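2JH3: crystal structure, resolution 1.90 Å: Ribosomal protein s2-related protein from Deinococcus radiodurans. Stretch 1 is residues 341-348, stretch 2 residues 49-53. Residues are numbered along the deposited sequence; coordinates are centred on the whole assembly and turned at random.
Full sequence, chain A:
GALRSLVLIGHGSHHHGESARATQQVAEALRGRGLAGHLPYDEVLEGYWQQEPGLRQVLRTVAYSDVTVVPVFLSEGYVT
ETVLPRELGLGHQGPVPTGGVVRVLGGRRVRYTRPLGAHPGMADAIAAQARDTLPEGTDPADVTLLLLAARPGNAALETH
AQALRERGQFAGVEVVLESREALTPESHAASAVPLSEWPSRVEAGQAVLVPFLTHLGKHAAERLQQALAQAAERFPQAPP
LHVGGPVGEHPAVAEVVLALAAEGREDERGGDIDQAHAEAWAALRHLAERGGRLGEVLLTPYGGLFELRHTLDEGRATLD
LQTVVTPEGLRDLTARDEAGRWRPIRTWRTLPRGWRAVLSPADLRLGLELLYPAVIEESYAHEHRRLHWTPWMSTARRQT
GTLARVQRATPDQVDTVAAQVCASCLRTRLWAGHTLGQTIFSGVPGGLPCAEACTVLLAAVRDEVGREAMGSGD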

ATOM      1  N   ARG A 341      -7.854  -0.338  -8.316  1.00 19.62           N
ATOM      2  CA  ARG A 341      -6.814  -1.167  -8.833  1.00 21.82           C
ATOM      3  C   ARG A 341      -7.100  -2.635  -8.437  1.00 21.62           C
ATOM      4  O   ARG A 341      -7.605  -2.897  -7.310  1.00 20.33           O
ATOM      5  CB  ARG A 341      -5.480  -0.698  -8.290  1.00 23.57           C
ATOM      6  CG  ARG A 341      -5.049   0.723  -8.790  1.00 25.50           C
ATOM      7  CD  ARG A 341      -3.751   1.065  -8.139  1.00 29.40           C
ATOM      8  NE  ARG A 341      -3.864   1.134  -6.680  1.00 33.62           N
ATOM      9  CZ  ARG A 341      -3.416   2.130  -5.925  1.00 35.49           C
ATOM     10  NH1 ARG A 341      -2.773   3.172  -6.460  1.00 36.75           N
ATOM     11  NH2 ARG A 341      -3.600   2.071  -4.605  1.00 36.43           N
ATOM     12  N   TRP A 342      -6.785  -3.559  -9.354  1.00 21.88           N
ATOM     13  CA  TRP A 342      -7.037  -4.981  -9.177  1.00 21.52           C
ATOM     14  C   TRP A 342      -6.270  -5.478  -7.982  1.00 20.47           C
ATOM     15  O   TRP A 342      -5.148  -5.060  -7.751  1.00 19.61           O
ATOM     16  CB  TRP A 342      -6.538  -5.698 -10.417  1.00 22.21           C
ATOM     17  CG  TRP A 342      -6.981  -7.051 -10.626  1.00 20.89           C
ATOM     18  CD1 TRP A 342      -6.178  -8.154 -10.772  1.00 22.64           C
ATOM     19  CD2 TRP A 342      -8.322  -7.509 -10.800  1.00 21.03           C
ATOM     20  NE1 TRP A 342      -6.939  -9.259 -11.015  1.00 20.75           N
ATOM     21  CE2 TRP A 342      -8.252  -8.901 -11.035  1.00 19.70           C
ATOM     22  CE3 TRP A 342      -9.584  -6.893 -10.740  1.00 19.96           C
ATOM     23  CZ2 TRP A 342      -9.384  -9.685 -11.218  1.00 20.85           C
ATOM     24  CZ3 TRP A 342     -10.709  -7.684 -10.964  1.00 22.88           C
ATOM     25  CH2 TRP A 342     -10.587  -9.067 -11.202  1.00 21.58           C
ATOM     26  N   ARG A 343      -6.856  -6.449  -7.284  1.00 19.62           N
ATOM     27  CA  ARG A 343      -6.204  -7.144  -6.185  1.00 19.27           C
ATOM     28  C   ARG A 343      -5.934  -8.627  -6.475  1.00 19.60           C
ATOM     29  O   ARG A 343      -6.747  -9.491  -6.075  1.00 17.46           O
ATOM     30  CB  ARG A 343      -7.158  -7.052  -5.000  1.00 19.40           C
ATOM     31  CG  ARG A 343      -7.440  -5.601  -4.524  1.00 18.30           C
ATOM     32  CD  ARG A 343      -8.372  -5.492  -3.300  1.00 18.49           C
ATOM     33  NE  ARG A 343      -7.752  -6.113  -2.122  1.00 19.30           N
ATOM     34  CZ  ARG A 343      -8.123  -7.230  -1.506  1.00 17.92           C
ATOM     35  NH1 ARG A 343      -9.171  -7.901  -1.902  1.00 15.36           N
ATOM     36  NH2 ARG A 343      -7.364  -7.692  -0.475  1.00 17.26           N
ATOM     37  N   PRO A 344      -4.806  -8.945  -7.153  1.00 18.53           N
ATOM     38  CA  PRO A 344      -4.516 -10.341  -7.511  1.00 19.07           C
ATOM     39  C   PRO A 344      -4.194 -11.225  -6.327  1.00 18.38           C
ATOM     40  O   PRO A 344      -4.474 -12.424  -6.334  1.00 21.17           O
ATOM     41  CB  PRO A 344      -3.355 -10.201  -8.460  1.00 18.27           C
ATOM     42  CG  PRO A 344      -2.689  -8.989  -8.089  1.00 16.87           C
ATOM     43  CD  PRO A 344      -3.726  -8.054  -7.616  1.00 18.86           C
ATOM     44  N   ILE A 345      -3.663 -10.611  -5.256  1.00 18.73           N
ATOM     45  CA  ILE A 345      -3.392 -11.274  -4.030  1.00 17.56           C
ATOM     46  C   ILE A 345      -4.339 -10.733  -2.961  1.00 16.73           C
ATOM     47  O   ILE A 345      -4.199  -9.595  -2.524  1.00 15.39           O
ATOM     48  CB  ILE A 345      -1.891 -11.069  -3.569  1.00 19.43           C
ATOM     49  CG1 ILE A 345      -0.880 -11.471  -4.644  1.00 17.71           C
ATOM     50  CG2 ILE A 345      -1.667 -11.851  -2.307  1.00 20.83           C
ATOM     51  CD1 ILE A 345      -0.960 -12.890  -5.177  1.00 18.77           C
ATOM     52  N   ARG A 346      -5.314 -11.563  -2.548  1.00 16.57           N
ATOM     53  CA  ARG A 346      -6.472 -11.067  -1.801  1.00 16.22           C
ATOM     54  C   ARG A 346      -6.167 -10.873  -0.333  1.00 17.10           C
ATOM     55  O   ARG A 346      -6.944 -10.291   0.381  1.00 17.67           O
ATOM     56  CB  ARG A 346      -7.671 -12.014  -2.050  1.00 18.42           C
ATOM     57  CG  ARG A 346      -8.422 -11.677  -3.364  1.00 16.36           C
ATOM     58  CD  ARG A 346      -9.500 -12.649  -3.791  1.00 15.80           C
ATOM     59  NE  ARG A 346     -10.461 -12.004  -4.681  1.00 20.08           N
ATOM     60  CZ  ARG A 346     -11.452 -11.212  -4.319  1.00 15.86           C
ATOM     61  NH1 ARG A 346     -12.212 -10.675  -5.259  1.00 20.41           N
ATOM     62  NH2 ARG A 346     -11.811 -11.067  -3.039  1.00 18.33           N
ATOM     63  N   THR A 347      -5.064 -11.430   0.157  1.00 17.21           N
ATOM     64  CA  THR A 347      -4.576 -11.157   1.518  1.00 16.58           C
ATOM     65  C   THR A 347      -3.771  -9.827   1.693  1.00 17.29           C
ATOM     66  O   THR A 347      -3.279  -9.565   2.760  1.00 17.71           O
ATOM     67  CB  THR A 347      -3.714 -12.265   2.024  1.00 16.84           C
ATOM     68  OG1 THR A 347      -2.707 -12.646   1.070  1.00 14.70           O
ATOM     69  CG2 THR A 347      -4.583 -13.468   2.317  1.00 17.69           C
ATOM     70  N   TRP A 348      -3.646  -9.049   0.632  1.00 16.87           N
ATOM     71  CA  TRP A 348      -3.066  -7.732   0.745  1.00 16.52           C
ATOM     72  C   TRP A 348      -3.964  -6.862   1.588  1.00 17.35           C
ATOM     73  O   TRP A 348      -5.191  -7.013   1.567  1.00 16.30           O
ATOM     74  CB  TRP A 348      -2.733  -7.113  -0.638  1.00 16.67           C
ATOM     75  CG  TRP A 348      -1.423  -7.578  -1.100  1.00 17.89           C
ATOM     76  CD1 TRP A 348      -0.854  -8.804  -0.836  1.00 17.20           C
ATOM     77  CD2 TRP A 348      -0.523  -6.902  -1.954  1.00 15.92           C
ATOM     78  NE1 TRP A 348       0.366  -8.881  -1.420  1.00 18.95           N
ATOM     79  CE2 TRP A 348       0.610  -7.713  -2.084  1.00 17.89           C
ATOM     80  CE3 TRP A 348      -0.501  -5.612  -2.508  1.00 20.24           C
ATOM     81  CZ2 TRP A 348       1.720  -7.334  -2.867  1.00 21.13           C
ATOM     82  CZ3 TRP A 348       0.592  -5.217  -3.235  1.00 20.15           C
ATOM     83  CH2 TRP A 348       1.702  -6.060  -3.401  1.00 18.70           C
TER
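Stretch 2 (49-53) WQQEP

Stretch 2 (Trp49 to Pro53) on stretch 1 (Arg341 to Trp348), two loop segments of one chain that are far apart in sequence. Neither has regular helix or strand structure, and together they bury 328 Å² counted over both sides. The two run in the same direction where they touch: Gln51 lies beside Pro344, with their CA atoms 4.5 Å apart, and Glu52 beside Ile345, CA to CA 5.8 Å. Stretch 2 is extended through Gln51 (phi/psi -158/168) and Glu52 (-80/146), and the peptide bond before Pro53 is cis. Stretch 1 is extended at Trp342, bends at Pro344 (-69/-27) and then enters a type I beta turn from Ile345 to Trp348, which the hydrogen bond from Trp348 N to Ile345 O (3.3 Å) closes.

Glu52 has the largest share of covered surface, 98 Å², and joins the other stretch through both its backbone and its side chain. Its N donates to Pro344 O at 2.9 Å, and the angle of 168° makes this a nearly straight hydrogen bond between the two backbones. The CA-to-CB bond points toward stretch 1, and the m, t side chain (chi1 -66°, chi2 -167°) brings the carboxylate to the start of the turn. There Arg346 N donates to Glu52 OE1 at 2.8 Å and 157°, so a charged oxygen satisfies a backbone NH inside the turn. Glu52 OE1 lies 3.5 Å from Arg346 CB, 3.9 Å from Thr347 N and 4.2 Å from Ile345 CG2; Arg346 N is its only hydrogen-bond donor in stretch 1. Ile345 itself points its CA-to-CB bond away from stretch 2. The other carboxylate oxygen, OE2, is hydrogen-bonded elsewhere in the structure.

Gln51, with 63 Å² covered, lies one residue earlier against Pro344 and Trp342. Its CA is 3.7 Å from Pro344 O, and its CB packs against Pro344 CB at 3.9 Å, an aliphatic contact next to the backbone hydrogen bond. With chi1 at 67° (p) and chi2 at -172° (t), the side chain carries its amide to the indole of Trp342. Trp342 NE1 donates to Gln51 OE1 at 3.1 Å and 145°, and the acceptor lies at the ring edge, near the ring plane, as suits an N-H that projects within that plane.

Pro344, covered over 50 Å², is the common neighbour: its carbonyl receives Glu52 N, while its CB meets Gln51 and comes within 4.1 Å of Gln50 O. Having no N-H, it can take part in backbone hydrogen bonding only through that carbonyl. Water 1 sits between the backbones, its O 2.9 Å from Glu52 O and 3.2 Å from Arg343 O, within hydrogen-bonding reach of both. Behind the contact, Arg343 NH2 donates to Arg346 O (2.8 Å) and Trp348 O (3.1 Å), tying its side chain to the turn that Glu52 engages.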

ATOM      1  N   TRP A  49      -3.822 -18.777 -13.184  1.00 20.30           N
ATOM      2  CA  TRP A  49      -2.396 -18.763 -13.269  1.00 21.35           C
ATOM      3  C   TRP A  49      -1.827 -17.509 -12.551  1.00 21.61           C
ATOM      4  O   TRP A  49      -0.903 -17.631 -11.759  1.00 22.71           O
ATOM      5  CB  TRP A  49      -1.971 -18.805 -14.762  1.00 23.44           C
ATOM      6  CG  TRP A  49      -0.503 -18.890 -15.010  1.00 22.94           C
ATOM      7  CD1 TRP A  49       0.485 -19.099 -14.114  1.00 26.67           C
ATOM      8  CD2 TRP A  49       0.140 -18.627 -16.254  1.00 25.78           C
ATOM      9  NE1 TRP A  49       1.723 -19.020 -14.726  1.00 27.28           N
ATOM     10  CE2 TRP A  49       1.525 -18.749 -16.050  1.00 27.25           C
ATOM     11  CE3 TRP A  49      -0.333 -18.332 -17.517  1.00 27.30           C
ATOM     12  CZ2 TRP A  49       2.455 -18.590 -17.085  1.00 29.32           C
ATOM     13  CZ3 TRP A  49       0.580 -18.186 -18.536  1.00 26.17           C
ATOM     14  CH2 TRP A  49       1.953 -18.307 -18.312  1.00 25.79           C
ATOM     15  N   GLN A  50      -2.388 -16.333 -12.833  1.00 22.53           N
ATOM     16  CA  GLN A  50      -1.793 -15.059 -12.461  1.00 23.45           C
ATOM     17  C   GLN A  50      -2.525 -14.322 -11.326  1.00 24.87           C
ATOM     18  O   GLN A  50      -2.250 -13.130 -11.071  1.00 27.56           O
ATOM     19  CB  GLN A  50      -1.717 -14.168 -13.701  1.00 24.13           C
ATOM     20  CG  GLN A  50      -0.794 -14.714 -14.689  1.00 24.25           C
ATOM     21  CD  GLN A  50       0.606 -14.702 -14.187  1.00 26.73           C
ATOM     22  OE1 GLN A  50       1.086 -13.667 -13.716  1.00 27.44           O
ATOM     23  NE2 GLN A  50       1.280 -15.845 -14.237  1.00 30.19           N
ATOM     24  N   GLN A  51      -3.455 -14.987 -10.641  1.00 24.58           N
ATOM     25  CA  GLN A  51      -4.121 -14.403  -9.477  1.00 25.04           C
ATOM     26  C   GLN A  51      -4.704 -15.446  -8.580  1.00 25.22           C
ATOM     27  O   GLN A  51      -4.704 -16.626  -8.935  1.00 25.97           O
ATOM     28  CB  GLN A  51      -5.206 -13.379  -9.886  1.00 24.99           C
ATOM     29  CG  GLN A  51      -6.418 -13.989 -10.613  1.00 26.25           C
ATOM     30  CD  GLN A  51      -7.335 -12.923 -11.143  1.00 25.05           C
ATOM     31  OE1 GLN A  51      -7.012 -12.166 -12.036  1.00 24.98           O
ATOM     32  NE2 GLN A  51      -8.517 -12.867 -10.587  1.00 37.01           N
ATOM     33  N   GLU A  52      -5.124 -15.041  -7.377  1.00 24.37           N
ATOM     34  CA  GLU A  52      -5.772 -15.961  -6.438  1.00 24.31           C
ATOM     35  C   GLU A  52      -7.256 -16.140  -6.816  1.00 24.35           C
ATOM     36  O   GLU A  52      -7.893 -15.163  -7.237  1.00 26.16           O
ATOM     37  CB  GLU A  52      -5.665 -15.444  -5.017  1.00 23.85           C
ATOM     38  CG  GLU A  52      -4.259 -15.413  -4.484  1.00 22.13           C
ATOM     39  CD  GLU A  52      -4.245 -15.200  -2.961  1.00 25.04           C
ATOM     40  OE1 GLU A  52      -5.032 -14.331  -2.422  1.00 24.76           O
ATOM     41  OE2 GLU A  52      -3.489 -15.967  -2.324  1.00 25.44           O
ATOM     42  N   PRO A  53      -7.825 -17.346  -6.610  1.00 23.70           N
ATOM     43  CA  PRO A  53      -7.202 -18.588  -6.156  1.00 24.29           C
ATOM     44  C   PRO A  53      -6.210 -19.057  -7.174  1.00 24.92           C
ATOM     45  O   PRO A  53      -6.553 -19.066  -8.372  1.00 24.46           O
ATOM     46  CB  PRO A  53      -8.364 -19.614  -6.130  1.00 24.45           C
ATOM     47  CG  PRO A  53      -9.618 -18.870  -6.327  1.00 25.77           C
ATOM     48  CD  PRO A  53      -9.264 -17.502  -6.868  1.00 24.66           C
TER
HETATM   49  O   HOH W   1      -7.885 -12.315  -6.899  1.00 28.84           O